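Quinoline 2-oxidoreductase large subunit (Pseudomonas putida, PDB 1T3Q) carries the molybdenum–molybdopterin cytosine dinucleotide cofactor of an enzyme of the xanthine dehydrogenase family that hydroxylates quinoline at carbon 2. Local coordinates at residues K296-N300 and G372-G378; I87-V93 and N328-L334; V196-M201 and L708-I713. The contacts are given in a common frame with arbitrary orientation. Residue numbers count along the deposited sequence, not the author numbering.

Contact 1: residues K296-N300 and G372-G378; sequences KQQRN and GVGFTAG
K296 lays its long side chain across the turn G372-G374 and the first turn of the helix that follows. Its CA-to-CB bond points sideways. Chi1 and chi2 are both m and the last two torsions are t, so the amine still reaches the other segment. There NZ donates to V373 O at 2.8 Å and to T376 OG1 at 2.9 Å. It also donates to R371 O, just before the segment. T376 (chi1 m) passes its own hydroxyl bond on to M746 O. K296 itself has a positive phi of 73°. An inverse gamma turn centred on Q297 follows, and Q298-N300 then run as extended strand.

The two segments run in the same sense: K296 CA lies 6.4 Å from G374 CA, Q298 CA 6.9 Å from A377 CA, and N300 CA 6.9 Å from G378 CA. This is helix-on-strand packing within a molybdopterin-binding domain, at the start of strand 298-306 and of the helix running to 393. The preceding turn reaches the molybdenum site: Y370 and R371 line it, and V373 is about 4 Å from the ion at its side chain.

G372 has phi 96°, where a CB would jam against the preceding carbonyl. F375 N bonds to G372 O at 3.1 Å. A377 presses its CB against two amides, 3.3 Å from Q298 CD and 3.4 Å from N300 OD1. Q298 NE2 gives G374 O a weak bond of 3.2 Å; its stronger partner is E336. N300 ND2 is held mainly by N317.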
ATOM      1  N   LYS B 296      -0.056   4.417  37.044  1.00 17.59           N
ATOM      2  CA  LYS B 296      -0.245   3.837  38.368  1.00 16.20           C
ATOM      3  C   LYS B 296       0.255   4.596  39.583  1.00 17.37           C
ATOM      4  O   LYS B 296       0.101   4.117  40.707  1.00 17.89           O
ATOM      5  CB  LYS B 296       0.358   2.429  38.398  1.00 16.30           C
ATOM      6  CG  LYS B 296      -0.073   1.543  37.237  1.00 15.02           C
ATOM      7  CD  LYS B 296      -1.559   1.188  37.313  1.00 19.30           C
ATOM      8  CE  LYS B 296      -1.985   0.362  36.098  1.00 19.52           C
ATOM      9  NZ  LYS B 296      -3.395  -0.120  36.195  1.00 18.12           N
ATOM     10  N   GLN B 297       0.836   5.776  39.398  1.00 18.44           N
ATOM     11  CA  GLN B 297       1.351   6.471  40.567  1.00 18.09           C
ATOM     12  C   GLN B 297       0.347   7.290  41.360  1.00 19.80           C
ATOM     13  O   GLN B 297       0.160   8.478  41.119  1.00 21.55           O
ATOM     14  CB  GLN B 297       2.553   7.357  40.213  1.00 16.91           C
ATOM     15  CG  GLN B 297       3.201   7.957  41.464  1.00 16.05           C
ATOM     16  CD  GLN B 297       4.534   8.636  41.209  1.00 18.54           C
ATOM     17  OE1 GLN B 297       4.747   9.256  40.169  1.00 18.16           O
ATOM     18  NE2 GLN B 297       5.433   8.541  42.183  1.00 20.97           N
ATOM     19  N   GLN B 298      -0.314   6.636  42.302  1.00 20.49           N
ATOM     20  CA  GLN B 298      -1.239   7.338  43.169  1.00 21.28           C
ATOM     21  C   GLN B 298      -1.022   6.897  44.606  1.00 22.19           C
ATOM     22  O   GLN B 298      -0.481   5.820  44.873  1.00 21.09           O
ATOM     23  CB  GLN B 298      -2.711   7.161  42.736  1.00 24.59           C
ATOM     24  CG  GLN B 298      -3.197   5.768  42.409  1.00 23.72           C
ATOM     25  CD  GLN B 298      -4.721   5.711  42.208  1.00 22.61           C
ATOM     26  OE1 GLN B 298      -5.489   5.919  43.150  1.00 20.94           O
ATOM     27  NE2 GLN B 298      -5.156   5.430  40.981  1.00 16.70           N
ATOM     28  N   ARG B 299      -1.398   7.771  45.528  1.00 19.97           N
ATOM     29  CA  ARG B 299      -1.268   7.510  46.947  1.00 20.46           C
ATOM     30  C   ARG B 299      -2.705   7.403  47.426  1.00 20.13           C
ATOM     31  O   ARG B 299      -3.540   8.230  47.063  1.00 19.62           O
ATOM     32  CB  ARG B 299      -0.568   8.694  47.624  1.00 22.07           C
ATOM     33  N   ASN B 300      -3.003   6.364  48.193  1.00 18.71           N
ATOM     34  CA  ASN B 300      -4.348   6.184  48.718  1.00 20.56           C
ATOM     35  C   ASN B 300      -4.309   6.002  50.224  1.00 21.31           C
ATOM     36  O   ASN B 300      -3.858   4.971  50.725  1.00 21.97           O
ATOM     37  CB  ASN B 300      -5.046   4.977  48.076  1.00 19.10           C
ATOM     38  CG  ASN B 300      -5.395   5.211  46.617  1.00 20.44           C
ATOM     39  OD1 ASN B 300      -4.616   4.891  45.714  1.00 21.24           O
ATOM     40  ND2 ASN B 300      -6.564   5.790  46.379  1.00 17.13           N
ATOM     41  N   GLY B 372      -5.890  -1.483  33.240  1.00 16.79           N
ATOM     42  CA  GLY B 372      -6.491  -1.427  34.561  1.00 16.93           C
ATOM     43  C   GLY B 372      -6.590  -0.011  35.095  1.00 18.36           C
ATOM     44  O   GLY B 372      -7.335   0.260  36.041  1.00 17.75           O
ATOM     45  N   VAL B 373      -5.837   0.887  34.470  1.00 16.92           N
ATOM     46  CA  VAL B 373      -5.785   2.300  34.842  1.00 17.71           C
ATOM     47  C   VAL B 373      -5.811   2.574  36.345  1.00 17.42           C
ATOM     48  O   VAL B 373      -5.129   1.898  37.115  1.00 16.35           O
ATOM     49  CB  VAL B 373      -6.902   3.115  34.121  1.00 17.24           C
ATOM     50  CG1 VAL B 373      -6.663   3.079  32.615  1.00 17.02           C
ATOM     51  CG2 VAL B 373      -8.285   2.555  34.441  1.00 16.84           C
ATOM     52  N   GLY B 374      -6.594   3.566  36.763  1.00 17.54           N
ATOM     53  CA  GLY B 374      -6.658   3.915  38.170  1.00 15.03           C
ATOM     54  C   GLY B 374      -7.368   2.944  39.095  1.00 15.82           C
ATOM     55  O   GLY B 374      -7.300   3.100  40.318  1.00 17.51           O
ATOM     56  N   PHE B 375      -8.028   1.937  38.534  1.00 15.36           N
ATOM     57  CA  PHE B 375      -8.754   0.965  39.353  1.00 14.40           C
ATOM     58  C   PHE B 375      -7.811   0.126  40.216  1.00 15.44           C
ATOM     59  O   PHE B 375      -8.155  -0.274  41.326  1.00 16.08           O
ATOM     60  CB  PHE B 375      -9.578   0.024  38.462  1.00 14.79           C
ATOM     61  CG  PHE B 375     -10.444   0.729  37.449  1.00 17.21           C
ATOM     62  CD1 PHE B 375     -11.181   1.859  37.801  1.00 16.84           C
ATOM     63  CD2 PHE B 375     -10.553   0.236  36.153  1.00 15.68           C
ATOM     64  CE1 PHE B 375     -12.010   2.482  36.879  1.00 20.58           C
ATOM     65  CE2 PHE B 375     -11.380   0.853  35.217  1.00 19.95           C
ATOM     66  CZ  PHE B 375     -12.115   1.981  35.582  1.00 20.28           C
ATOM     67  N   THR B 376      -6.611  -0.128  39.705  1.00 14.82           N
ATOM     68  CA  THR B 376      -5.643  -0.958  40.416  1.00 14.91           C
ATOM     69  C   THR B 376      -5.215  -0.521  41.817  1.00 15.50           C
ATOM     70  O   THR B 376      -5.238  -1.326  42.747  1.00 16.57           O
ATOM     71  CB  THR B 376      -4.367  -1.163  39.562  1.00 15.08           C
ATOM     72  OG1 THR B 376      -4.733  -1.663  38.268  1.00 14.62           O
ATOM     73  CG2 THR B 376      -3.435  -2.164  40.234  1.00 13.89           C
ATOM     74  N   ALA B 377      -4.828   0.743  41.981  1.00 16.63           N
ATOM     75  CA  ALA B 377      -4.358   1.219  43.285  1.00 15.24           C
ATOM     76  C   ALA B 377      -5.352   0.986  44.418  1.00 16.57           C
ATOM     77  O   ALA B 377      -4.991   0.442  45.465  1.00 17.66           O
ATOM     78  CB  ALA B 377      -3.999   2.702  43.210  1.00 16.35           C
ATOM     79  N   GLY B 378      -6.595   1.404  44.208  1.00 16.29           N
ATOM     80  CA  GLY B 378      -7.620   1.237  45.229  1.00 17.38           C
ATOM     81  C   GLY B 378      -7.934  -0.222  45.506  1.00 17.45           C
ATOM     82  O   GLY B 378      -8.253  -0.591  46.633  1.00 18.94           O
TER

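Contact 2: residues I87-V93 and N328-L334; sequences IVATMQV and NLPWTQL
The a/b hammerhead region meets the molybdopterin-binding domain here. I87-A89 is a short strand paired with strand 99-101. T90 and M91 stay extended beyond the strand, Q92 makes an inverse gamma turn, and V93 is extended again. The facing N328-L334 is an irregular loop with a cis peptide before P330. The backbones come closest at A89 and L329, CA to CA 5.4 Å, and no hydrogen bond joins them.

I87, A89, M91 and V93 point their CA-to-CB bonds toward the loop; V88, T90 and Q92 point away. L329 is the loop's first bump. Both its chi angles are off the wells, and it lies against the strand, with CB 3.5 Å from I87 CG2, CG 3.7 Å from V88 O and CD2 4.2 Å from A89 CB. F228 and F236 of helix 226-237 also pack on L329. A89 has the smallest side chain of the row, and its CB sits 3.8 Å from N328 O.

M91 is the bump from the other side. With chi1 and chi2 m and chi3 t, it fills the hollow beside P330, T332 and L334. CE stops 3.1 Å from P330 O, and CG lies 3.6 Å from L334 CD1. L334 (m, t) also takes V93 CG2 at 3.7 Å from the same CD1. W331 turns its CB away, with its side chain about 6 Å from the molybdenum ion; NE1 bonds to A259 O. T332, at phi 65°, forms an ST turn: its OG1 accepts from L334 N at 3.2 Å and lies 3.6 Å from M91 CG.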
ATOM      1  N   ILE B  87      -1.276  19.662  21.790  1.00 19.64           N
ATOM      2  CA  ILE B  87      -2.371  18.810  22.227  1.00 19.50           C
ATOM      3  C   ILE B  87      -3.200  19.433  23.341  1.00 17.69           C
ATOM      4  O   ILE B  87      -2.723  19.579  24.462  1.00 19.30           O
ATOM      5  CB  ILE B  87      -1.829  17.452  22.719  1.00 18.47           C
ATOM      6  CG1 ILE B  87      -0.987  16.804  21.612  1.00 19.49           C
ATOM      7  CG2 ILE B  87      -2.981  16.546  23.122  1.00 16.66           C
ATOM      8  CD1 ILE B  87      -0.306  15.514  22.031  1.00 21.83           C
ATOM      9  N   VAL B  88      -4.438  19.795  23.016  1.00 19.32           N
ATOM     10  CA  VAL B  88      -5.358  20.385  23.985  1.00 18.54           C
ATOM     11  C   VAL B  88      -6.108  19.252  24.679  1.00 18.81           C
ATOM     12  O   VAL B  88      -6.791  18.465  24.027  1.00 19.94           O
ATOM     13  CB  VAL B  88      -6.381  21.305  23.289  1.00 20.53           C
ATOM     14  CG1 VAL B  88      -7.285  21.970  24.325  1.00 21.57           C
ATOM     15  CG2 VAL B  88      -5.651  22.353  22.467  1.00 20.92           C
ATOM     16  N   ALA B  89      -5.973  19.166  25.997  1.00 18.81           N
ATOM     17  CA  ALA B  89      -6.629  18.109  26.754  1.00 21.09           C
ATOM     18  C   ALA B  89      -7.480  18.676  27.875  1.00 22.19           C
ATOM     19  O   ALA B  89      -6.979  19.377  28.756  1.00 24.04           O
ATOM     20  CB  ALA B  89      -5.580  17.153  27.327  1.00 19.06           C
ATOM     21  N   THR B  90      -8.767  18.360  27.849  1.00 24.36           N
ATOM     22  CA  THR B  90      -9.677  18.847  28.875  1.00 25.63           C
ATOM     23  C   THR B  90     -10.749  17.815  29.200  1.00 25.18           C
ATOM     24  O   THR B  90     -10.872  16.793  28.521  1.00 22.92           O
ATOM     25  CB  THR B  90     -10.354  20.159  28.431  1.00 26.82           C
ATOM     26  OG1 THR B  90     -11.068  20.725  29.541  1.00 32.42           O
ATOM     27  CG2 THR B  90     -11.313  19.900  27.274  1.00 27.73           C
ATOM     28  N   MET B  91     -11.519  18.095  30.246  1.00 24.32           N
ATOM     29  CA  MET B  91     -12.586  17.214  30.698  1.00 26.42           C
ATOM     30  C   MET B  91     -13.765  18.048  31.180  1.00 26.17           C
ATOM     31  O   MET B  91     -13.577  19.141  31.717  1.00 25.66           O
ATOM     32  CB  MET B  91     -12.097  16.337  31.857  1.00 27.07           C
ATOM     33  CG  MET B  91     -11.281  15.120  31.456  1.00 31.48           C
ATOM     34  SD  MET B  91     -12.306  13.761  30.855  1.00 35.19           S
ATOM     35  CE  MET B  91     -11.179  12.992  29.697  1.00 35.43           C
ATOM     36  N   GLN B  92     -14.971  17.519  30.996  1.00 25.93           N
ATOM     37  CA  GLN B  92     -16.192  18.191  31.424  1.00 25.81           C
ATOM     38  C   GLN B  92     -16.359  17.892  32.912  1.00 24.65           C
ATOM     39  O   GLN B  92     -17.319  17.241  33.328  1.00 24.53           O
ATOM     40  CB  GLN B  92     -17.392  17.647  30.639  1.00 26.99           C
ATOM     41  N   VAL B  93     -15.405  18.366  33.705  1.00 24.27           N
ATOM     42  CA  VAL B  93     -15.403  18.155  35.144  1.00 23.40           C
ATOM     43  C   VAL B  93     -15.178  19.488  35.844  1.00 24.13           C
ATOM     44  O   VAL B  93     -14.246  20.213  35.515  1.00 22.35           O
ATOM     45  CB  VAL B  93     -14.280  17.167  35.545  1.00 23.59           C
ATOM     46  CG1 VAL B  93     -14.157  17.091  37.054  1.00 23.10           C
ATOM     47  CG2 VAL B  93     -14.574  15.781  34.960  1.00 22.90           C
ATOM     48  N   ASN B 328      -2.596  13.900  29.516  1.00 19.12           N
ATOM     49  CA  ASN B 328      -2.462  13.116  28.298  1.00 18.30           C
ATOM     50  C   ASN B 328      -3.812  13.233  27.596  1.00 17.56           C
ATOM     51  O   ASN B 328      -4.825  13.515  28.237  1.00 17.47           O
ATOM     52  CB  ASN B 328      -2.224  11.640  28.630  1.00 17.52           C
ATOM     53  CG  ASN B 328      -3.420  11.008  29.324  1.00 14.52           C
ATOM     54  OD1 ASN B 328      -3.434  10.840  30.543  1.00 16.70           O
ATOM     55  ND2 ASN B 328      -4.441  10.677  28.546  1.00 12.43           N
ATOM     56  N   LEU B 329      -3.830  13.020  26.287  1.00 17.38           N
ATOM     57  CA  LEU B 329      -5.078  13.051  25.530  1.00 18.52           C
ATOM     58  C   LEU B 329      -5.267  11.591  25.108  1.00 19.47           C
ATOM     59  O   LEU B 329      -4.339  10.985  24.581  1.00 18.12           O
ATOM     60  CB  LEU B 329      -4.931  13.934  24.290  1.00 18.41           C
ATOM     61  CG  LEU B 329      -6.069  14.831  23.773  1.00 24.06           C
ATOM     62  CD1 LEU B 329      -6.265  14.571  22.290  1.00 21.10           C
ATOM     63  CD2 LEU B 329      -7.363  14.616  24.543  1.00 22.76           C
ATOM     64  N   PRO B 330      -6.483  11.037  25.262  1.00 19.85           N
ATOM     65  CA  PRO B 330      -7.708  11.659  25.781  1.00 20.45           C
ATOM     66  C   PRO B 330      -8.117  11.402  27.236  1.00 20.43           C
ATOM     67  O   PRO B 330      -9.126  11.944  27.686  1.00 20.57           O
ATOM     68  CB  PRO B 330      -8.760  11.119  24.833  1.00 21.28           C
ATOM     69  CG  PRO B 330      -8.326   9.650  24.746  1.00 21.61           C
ATOM     70  CD  PRO B 330      -6.794   9.734  24.635  1.00 20.03           C
ATOM     71  N   TRP B 331      -7.353  10.603  27.975  1.00 19.60           N
ATOM     72  CA  TRP B 331      -7.733  10.265  29.347  1.00 19.55           C
ATOM     73  C   TRP B 331      -7.472  11.309  30.425  1.00 19.85           C
ATOM     74  O   TRP B 331      -8.215  11.378  31.407  1.00 18.97           O
ATOM     75  CB  TRP B 331      -7.063   8.946  29.752  1.00 19.81           C
ATOM     76  CG  TRP B 331      -7.059   7.949  28.633  1.00 23.09           C
ATOM     77  CD1 TRP B 331      -5.963   7.424  28.009  1.00 22.74           C
ATOM     78  CD2 TRP B 331      -8.201   7.432  27.939  1.00 23.73           C
ATOM     79  NE1 TRP B 331      -6.351   6.620  26.966  1.00 22.13           N
ATOM     80  CE2 TRP B 331      -7.718   6.605  26.900  1.00 24.16           C
ATOM     81  CE3 TRP B 331      -9.585   7.590  28.092  1.00 26.60           C
ATOM     82  CZ2 TRP B 331      -8.571   5.939  26.012  1.00 25.22           C
ATOM     83  CZ3 TRP B 331     -10.436   6.927  27.209  1.00 26.87           C
ATOM     84  CH2 TRP B 331      -9.922   6.112  26.181  1.00 26.94           C
ATOM     85  N   THR B 332      -6.423  12.108  30.235  1.00 18.23           N
ATOM     86  CA  THR B 332      -6.010  13.149  31.180  1.00 17.80           C
ATOM     87  C   THR B 332      -5.557  12.541  32.499  1.00 19.31           C
ATOM     88  O   THR B 332      -5.505  11.318  32.648  1.00 18.70           O
ATOM     89  CB  THR B 332      -7.140  14.194  31.459  1.00 17.50           C
ATOM     90  OG1 THR B 332      -8.116  13.648  32.358  1.00 17.44           O
ATOM     91  CG2 THR B 332      -7.829  14.586  30.155  1.00 18.09           C
ATOM     92  N   GLN B 333      -5.222  13.396  33.456  1.00 16.90           N
ATOM     93  CA  GLN B 333      -4.770  12.925  34.752  1.00 17.05           C
ATOM     94  C   GLN B 333      -5.890  12.253  35.549  1.00 17.18           C
ATOM     95  O   GLN B 333      -5.639  11.655  36.593  1.00 18.39           O
ATOM     96  CB  GLN B 333      -4.157  14.089  35.540  1.00 15.28           C
ATOM     97  CG  GLN B 333      -2.921  14.660  34.843  1.00 18.44           C
ATOM     98  CD  GLN B 333      -2.199  15.723  35.645  1.00 19.79           C
ATOM     99  OE1 GLN B 333      -1.190  16.272  35.193  1.00 23.81           O
ATOM    100  NE2 GLN B 333      -2.702  16.022  36.831  1.00 17.55           N
ATOM    101  N   LEU B 334      -7.117  12.333  35.042  1.00 16.92           N
ATOM    102  CA  LEU B 334      -8.252  11.715  35.727  1.00 17.77           C
ATOM    103  C   LEU B 334      -8.221  10.200  35.533  1.00 17.73           C
ATOM    104  O   LEU B 334      -8.997   9.470  36.152  1.00 16.98           O
ATOM    105  CB  LEU B 334      -9.574  12.268  35.189  1.00 17.97           C
ATOM    106  CG  LEU B 334      -9.801  13.780  35.291  1.00 20.29           C
ATOM    107  CD1 LEU B 334     -11.259  14.091  34.957  1.00 20.29           C
ATOM    108  CD2 LEU B 334      -9.466  14.260  36.700  1.00 19.68           C
TER

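Contact 3: residues V196-M201 and L708-I713; sequences VSACPM and LMDYLI
L708 begins the second segment with its CA-to-CB bond sideways, but its end comes in. CD1 lies 3.9 Å from C199 SG. Chi1 is -108° and chi2 33°, both off the wells. M709 and D710 turn the chain and lie on the medium subunit, against Y190 and H258 of that chain.

Y711 follows and reaches across with chi1 t. V196 CA and Y711 CA are 8.8 Å apart, so the whole ring spans the gap. Its OH accepts from S197 N at 2.9 Å, with a nearly straight angle of 169°, and lies 3.3 Å from V196 CB. C199 CB sits 4.0 Å from Y711 CE2. C199 SG makes an oblique sulfur-aromatic contact, 5.3 Å from the Y711 ring centroid. C199 has left-handed backbone angles (41°/58°). The geometry fits an ST turn, C199 N to S197 OG 3.1 Å, though the place of C199 N is less certain.

L712 turns to R186 of the medium subunit. I713, extended, closes the segment with chi1 p and chi2 t. Its CA is 8.3 Å from C199 CA. CG2 touches C199 SG at 4.0 Å, and CD1 touches M201 CE at 3.6 Å.

R143 of the small subunit bonds to A198 O, and M201 touches an Fe2S2 cluster. Two loops of the molybdopterin-binding regions thus meet where the three subunits join, beside the iron–sulfur cluster, as suits a multi-subunit molybdenum hydroxylase.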
ATOM      1  N   VAL B 196       4.975   3.122  36.637  1.00 15.83           N
ATOM      2  CA  VAL B 196       5.372   1.948  35.876  1.00 16.80           C
ATOM      3  C   VAL B 196       5.161   2.324  34.424  1.00 16.52           C
ATOM      4  O   VAL B 196       4.516   3.332  34.128  1.00 18.16           O
ATOM      5  CB  VAL B 196       4.516   0.690  36.200  1.00 16.40           C
ATOM      6  CG1 VAL B 196       4.691   0.304  37.650  1.00 16.24           C
ATOM      7  CG2 VAL B 196       3.048   0.938  35.864  1.00 18.64           C
ATOM      8  N   SER B 197       5.727   1.531  33.522  1.00 14.88           N
ATOM      9  CA  SER B 197       5.577   1.753  32.093  1.00 14.86           C
ATOM     10  C   SER B 197       4.867   0.536  31.515  1.00 13.80           C
ATOM     11  O   SER B 197       5.082  -0.581  31.985  1.00 15.70           O
ATOM     12  CB  SER B 197       6.950   1.893  31.420  1.00 13.28           C
ATOM     13  OG  SER B 197       6.808   1.924  30.009  1.00 13.98           O
ATOM     14  N   ALA B 198       4.021   0.752  30.511  1.00 13.42           N
ATOM     15  CA  ALA B 198       3.320  -0.357  29.865  1.00 15.31           C
ATOM     16  C   ALA B 198       4.406  -1.264  29.288  1.00 16.43           C
ATOM     17  O   ALA B 198       4.224  -2.476  29.142  1.00 16.80           O
ATOM     18  CB  ALA B 198       2.418   0.165  28.751  1.00 12.60           C
ATOM     19  N   CYS B 199       5.535  -0.647  28.953  1.00 15.96           N
ATOM     20  CA  CYS B 199       6.690  -1.354  28.407  1.00 15.64           C
ATOM     21  C   CYS B 199       6.350  -2.451  27.385  1.00 15.83           C
ATOM     22  O   CYS B 199       6.681  -3.625  27.577  1.00 16.49           O
ATOM     23  CB  CYS B 199       7.516  -1.941  29.567  1.00 16.07           C
ATOM     24  SG  CYS B 199       9.200  -2.464  29.125  1.00 18.24           S
ATOM     25  N   PRO B 200       5.665  -2.089  26.290  1.00 15.12           N
ATOM     26  CA  PRO B 200       5.333  -3.100  25.282  1.00 14.70           C
ATOM     27  C   PRO B 200       6.649  -3.483  24.601  1.00 16.00           C
ATOM     28  O   PRO B 200       7.559  -2.663  24.543  1.00 15.43           O
ATOM     29  CB  PRO B 200       4.390  -2.348  24.346  1.00 15.81           C
ATOM     30  CG  PRO B 200       4.922  -0.940  24.413  1.00 14.92           C
ATOM     31  CD  PRO B 200       5.156  -0.764  25.897  1.00 15.32           C
ATOM     32  N   MET B 201       6.773  -4.712  24.097  1.00 14.98           N
ATOM     33  CA  MET B 201       8.030  -5.098  23.452  1.00 15.63           C
ATOM     34  C   MET B 201       8.313  -4.252  22.211  1.00 14.89           C
ATOM     35  O   MET B 201       9.474  -4.012  21.871  1.00 16.60           O
ATOM     36  CB  MET B 201       8.044  -6.596  23.116  1.00 16.48           C
ATOM     37  CG  MET B 201       8.272  -7.478  24.341  1.00 20.22           C
ATOM     38  SD  MET B 201       9.817  -7.096  25.246  1.00 26.13           S
ATOM     39  CE  MET B 201       9.202  -5.911  26.467  1.00 25.53           C
ATOM     40  N   LEU B 708      16.143  -1.509  30.153  1.00 19.83           N
ATOM     41  CA  LEU B 708      15.593  -2.772  30.624  1.00 22.48           C
ATOM     42  C   LEU B 708      16.500  -3.388  31.687  1.00 24.59           C
ATOM     43  O   LEU B 708      16.180  -4.426  32.271  1.00 24.01           O
ATOM     44  CB  LEU B 708      15.414  -3.727  29.444  1.00 23.50           C
ATOM     45  CG  LEU B 708      13.990  -4.020  28.957  1.00 27.54           C
ATOM     46  CD1 LEU B 708      13.076  -2.825  29.128  1.00 25.53           C
ATOM     47  CD2 LEU B 708      14.055  -4.454  27.511  1.00 23.80           C
ATOM     48  N   MET B 709      17.640  -2.746  31.926  1.00 24.03           N
ATOM     49  CA  MET B 709      18.566  -3.200  32.952  1.00 26.24           C
ATOM     50  C   MET B 709      18.106  -2.650  34.302  1.00 25.61           C
ATOM     51  O   MET B 709      18.302  -3.279  35.339  1.00 25.51           O
ATOM     52  CB  MET B 709      19.982  -2.708  32.652  1.00 30.51           C
ATOM     53  CG  MET B 709      20.657  -3.460  31.526  1.00 37.06           C
ATOM     54  SD  MET B 709      21.152  -5.111  32.042  1.00 45.87           S
ATOM     55  CE  MET B 709      22.909  -4.931  31.985  1.00 44.99           C
ATOM     56  N   ASP B 710      17.492  -1.470  34.287  1.00 24.03           N
ATOM     57  CA  ASP B 710      17.011  -0.877  35.527  1.00 23.86           C
ATOM     58  C   ASP B 710      15.511  -1.029  35.713  1.00 22.08           C
ATOM     59  O   ASP B 710      15.010  -0.887  36.826  1.00 23.07           O
ATOM     60  CB  ASP B 710      17.403   0.599  35.612  1.00 24.44           C
ATOM     61  CG  ASP B 710      18.893   0.789  35.828  1.00 28.24           C
ATOM     62  OD1 ASP B 710      19.476   0.053  36.655  1.00 28.94           O
ATOM     63  OD2 ASP B 710      19.480   1.677  35.180  1.00 27.55           O
ATOM     64  N   TYR B 711      14.799  -1.300  34.623  1.00 20.52           N
ATOM     65  CA  TYR B 711      13.357  -1.503  34.687  1.00 20.16           C
ATOM     66  C   TYR B 711      13.143  -2.990  34.441  1.00 20.87           C
ATOM     67  O   TYR B 711      13.262  -3.471  33.314  1.00 20.74           O
ATOM     68  CB  TYR B 711      12.625  -0.700  33.611  1.00 18.44           C
ATOM     69  CG  TYR B 711      11.128  -0.693  33.823  1.00 18.46           C
ATOM     70  CD1 TYR B 711      10.550   0.133  34.790  1.00 16.21           C
ATOM     71  CD2 TYR B 711      10.292  -1.554  33.103  1.00 15.31           C
ATOM     72  CE1 TYR B 711       9.170   0.099  35.037  1.00 16.50           C
ATOM     73  CE2 TYR B 711       8.913  -1.595  33.345  1.00 16.99           C
ATOM     74  CZ  TYR B 711       8.363  -0.766  34.313  1.00 13.43           C
ATOM     75  OH  TYR B 711       7.011  -0.819  34.576  1.00 15.49           O
ATOM     76  N   LEU B 712      12.817  -3.704  35.510  1.00 21.01           N
ATOM     77  CA  LEU B 712      12.644  -5.142  35.454  1.00 21.14           C
ATOM     78  C   LEU B 712      11.223  -5.636  35.215  1.00 21.21           C
ATOM     79  O   LEU B 712      10.342  -5.431  36.054  1.00 20.99           O
ATOM     80  CB  LEU B 712      13.162  -5.747  36.762  1.00 22.05           C
ATOM     81  CG  LEU B 712      14.456  -5.150  37.324  1.00 23.01           C
ATOM     82  CD1 LEU B 712      14.783  -5.824  38.652  1.00 22.39           C
ATOM     83  CD2 LEU B 712      15.591  -5.337  36.322  1.00 25.07           C
ATOM     84  N   ILE B 713      10.994  -6.275  34.070  1.00 19.97           N
ATOM     85  CA  ILE B 713       9.677  -6.834  33.803  1.00 18.57           C
ATOM     86  C   ILE B 713       9.800  -8.345  33.988  1.00 18.67           C
ATOM     87  O   ILE B 713      10.882  -8.920  33.845  1.00 17.16           O
ATOM     88  CB  ILE B 713       9.145  -6.514  32.386  1.00 19.30           C
ATOM     89  CG1 ILE B 713      10.110  -7.033  31.322  1.00 17.81           C
ATOM     90  CG2 ILE B 713       8.887  -5.007  32.251  1.00 17.84           C
ATOM     91  CD1 ILE B 713       9.537  -6.968  29.927  1.00 16.90           C
TER

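How the contacts relate
Contacts 1 and 2 lie near the molybdenum site; contact 3 lies beside the iron–sulfur cluster. Contacts 1 and 2 have centres 17 Å apart and do not touch; contacts 1 and 3 are 18 Å apart and contacts 2 and 3 are 25 Å apart. Only contacts 1 and 3 meet, where K296 CG packs on V196 CG2 at 3.5 Å. Along the chain the order is 87-93, 196-201, 296-300, 328-334, 372-378 and 708-713. Contact 1 therefore falls wholly between the two halves of contact 3, while contact 2 crosses both. Residues 158-405 supply a segment to every contact. This region thus joins the hammerhead, the second molybdopterin-binding region and the subunit interface, from the molybdenum site to the iron–sulfur cluster.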